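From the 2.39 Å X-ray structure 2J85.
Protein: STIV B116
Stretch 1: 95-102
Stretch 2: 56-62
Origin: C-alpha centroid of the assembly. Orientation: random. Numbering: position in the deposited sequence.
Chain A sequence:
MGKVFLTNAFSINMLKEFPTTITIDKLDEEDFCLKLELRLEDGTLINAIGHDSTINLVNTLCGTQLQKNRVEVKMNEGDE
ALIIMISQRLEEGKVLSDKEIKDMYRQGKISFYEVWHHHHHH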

# COMPACT_ATOMS: atom_id res chain seq x y z
N VAL A 95 -12.48 -0.07 24.75
CA VAL A 95 -12.29 -1.50 24.88
C VAL A 95 -13.39 -2.25 24.13
O VAL A 95 -14.58 -2.10 24.42
CB VAL A 95 -12.28 -1.93 26.37
CG1 VAL A 95 -12.30 -3.44 26.51
CG2 VAL A 95 -11.07 -1.34 27.06
N LEU A 96 -12.98 -3.06 23.15
CA LEU A 96 -13.90 -3.83 22.31
C LEU A 96 -14.04 -5.26 22.85
O LEU A 96 -13.05 -5.88 23.23
CB LEU A 96 -13.40 -3.87 20.86
CG LEU A 96 -13.01 -2.53 20.22
CD1 LEU A 96 -12.50 -2.73 18.80
CD2 LEU A 96 -14.17 -1.55 20.24
N SER A 97 -15.27 -5.75 22.89
CA SER A 97 -15.53 -7.15 23.23
C SER A 97 -15.25 -7.98 21.99
O SER A 97 -15.19 -7.44 20.89
CB SER A 97 -16.99 -7.33 23.67
OG SER A 97 -17.86 -7.30 22.55
N ASP A 98 -15.08 -9.29 22.16
CA ASP A 98 -14.82 -10.16 21.00
C ASP A 98 -16.04 -10.21 20.06
O ASP A 98 -15.89 -10.48 18.87
CB ASP A 98 -14.40 -11.58 21.44
CG ASP A 98 -13.30 -12.17 20.55
OD1 ASP A 98 -13.24 -11.84 19.34
OD2 ASP A 98 -12.48 -12.96 21.06
N LYS A 99 -17.22 -9.93 20.61
CA LYS A 99 -18.45 -9.77 19.83
C LYS A 99 -18.39 -8.53 18.92
O LYS A 99 -18.80 -8.58 17.77
CB LYS A 99 -19.67 -9.67 20.76
CG LYS A 99 -21.01 -9.53 20.05
CD LYS A 99 -22.16 -9.43 21.05
CE LYS A 99 -23.48 -9.82 20.40
NZ LYS A 99 -24.62 -9.73 21.35
N GLU A 100 -17.87 -7.43 19.46
CA GLU A 100 -17.69 -6.20 18.68
C GLU A 100 -16.66 -6.37 17.54
O GLU A 100 -16.87 -5.91 16.43
CB GLU A 100 -17.25 -5.06 19.59
CG GLU A 100 -18.31 -4.62 20.58
CD GLU A 100 -17.78 -3.62 21.59
OE1 GLU A 100 -17.03 -2.70 21.18
OE2 GLU A 100 -18.10 -3.76 22.79
N ILE A 101 -15.55 -7.04 17.85
CA ILE A 101 -14.49 -7.29 16.87
C ILE A 101 -14.98 -8.18 15.72
O ILE A 101 -14.65 -7.95 14.55
CB ILE A 101 -13.25 -7.92 17.54
CG1 ILE A 101 -12.62 -6.94 18.53
CG2 ILE A 101 -12.22 -8.35 16.49
CD1 ILE A 101 -11.60 -7.58 19.44
N LYS A 102 -15.77 -9.20 16.07
CA LYS A 102 -16.33 -10.12 15.07
C LYS A 102 -17.50 -9.53 14.29
O LYS A 102 -17.83 -10.02 13.20
CB LYS A 102 -16.71 -11.45 15.72
CG LYS A 102 -15.49 -12.27 16.17
CD LYS A 102 -15.68 -13.77 15.93
CE LYS A 102 -14.46 -14.58 16.36
NZ LYS A 102 -14.49 -14.94 17.80
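Stretch 2, residues 56-62: NLVNTLC

When two helices cross steeply, a single branched side chain can touch several residues of the partner helix, and STIV B116 offers a compact example. Ile101, buried, with its CA-to-CB bond toward the partner, lies at the apolar centre; it has the largest covered area in the contact, 78 Å². Ile101 CD1 lies 3.4 Å from Thr60 CG2 and 3.8 Å from Leu57 O, while Ile101 CG2 reaches Leu61 CD1 at 3.6 Å and Leu57 CD2 at 4.2 Å. One isoleucine thus touches three residues spanning about one turn of residues 56-62, which are helical throughout, with a regular ladder that includes Leu61 N to Leu57 O at 2.9 Å.

The partner helix, starting at Asp98, runs at 103° to this one, the signed crossing angle being -103°, and the axes approach to 9.8 Å. The contact is small: 325 Å² is buried, both sides summed. Leu96, in the extended segment before the helix, widens the apolar patch, Leu96 CD1 meeting Leu57 CD1 at 3.9 Å. Ser97, the next residue and the N-cap of the helix, has its CA-to-CB bond directed away from the partner; Ser97 OG accepts from Glu100 N at 3.1 Å.

Toward the edge the chemistry changes without yielding a hydrogen bond between the stretches. The CA atoms of Asp98 and Leu61 are 6.4 Å apart, and although the CA-to-CB bond of Asp98 points sideways, its carboxylate comes nearer: Asp98 OD1 is 4.0 Å from Leu61 CD1, and Asp98 OD2 is 3.4 Å from Thr60 O. The latter two are both acceptors, so their proximity is no bond. Thr60 instead satisfies its hydroxyl within its own helix, Thr60 OG1 donating to Asn56 O at 3.0 Å, and presents its methyl to Ile101. Within stretch 1, Lys102 NZ lies 3.7 Å from Asp98 OD1, a long salt bridge.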

# COMPACT_ATOMS: atom_id res chain seq x y z
N ASN A 56 -4.43 -3.90 21.02
CA ASN A 56 -5.49 -4.43 21.88
C ASN A 56 -6.50 -5.26 21.10
O ASN A 56 -6.91 -6.32 21.54
CB ASN A 56 -6.22 -3.33 22.66
CG ASN A 56 -5.32 -2.58 23.66
OD1 ASN A 56 -5.67 -1.49 24.11
ND2 ASN A 56 -4.16 -3.15 23.98
N LEU A 57 -6.91 -4.77 19.93
CA LEU A 57 -7.79 -5.54 19.04
C LEU A 57 -7.20 -6.92 18.65
O LEU A 57 -7.90 -7.94 18.68
CB LEU A 57 -8.05 -4.74 17.76
CG LEU A 57 -9.21 -5.22 16.87
CD1 LEU A 57 -9.90 -4.02 16.22
CD2 LEU A 57 -8.73 -6.19 15.83
N VAL A 58 -5.93 -6.94 18.29
CA VAL A 58 -5.27 -8.18 17.87
C VAL A 58 -5.17 -9.13 19.05
O VAL A 58 -5.43 -10.33 18.91
CB VAL A 58 -3.86 -7.90 17.25
CG1 VAL A 58 -3.10 -9.20 17.00
CG2 VAL A 58 -4.00 -7.10 15.95
N ASN A 59 -4.82 -8.59 20.21
CA ASN A 59 -4.72 -9.39 21.44
C ASN A 59 -6.05 -9.99 21.85
O ASN A 59 -6.12 -11.17 22.20
CB ASN A 59 -4.10 -8.59 22.58
CG ASN A 59 -2.58 -8.39 22.40
OD1 ASN A 59 -1.98 -7.54 23.05
ND2 ASN A 59 -1.97 -9.16 21.50
N THR A 60 -7.11 -9.20 21.76
CA THR A 60 -8.43 -9.72 22.06
C THR A 60 -8.81 -10.82 21.06
O THR A 60 -9.25 -11.90 21.44
CB THR A 60 -9.48 -8.60 22.04
OG1 THR A 60 -9.14 -7.62 23.04
CG2 THR A 60 -10.88 -9.14 22.33
N LEU A 61 -8.60 -10.54 19.79
CA LEU A 61 -8.96 -11.44 18.71
C LEU A 61 -8.21 -12.77 18.75
O LEU A 61 -8.82 -13.83 18.62
CB LEU A 61 -8.70 -10.76 17.38
CG LEU A 61 -9.16 -11.55 16.18
CD1 LEU A 61 -10.67 -11.63 16.23
CD2 LEU A 61 -8.69 -10.87 14.95
N CYS A 62 -6.90 -12.71 18.92
CA CYS A 62 -6.07 -13.91 18.84
C CYS A 62 -5.65 -14.49 20.21
O CYS A 62 -5.20 -15.63 20.27
CB CYS A 62 -4.83 -13.59 18.01
SG CYS A 62 -5.14 -13.03 16.33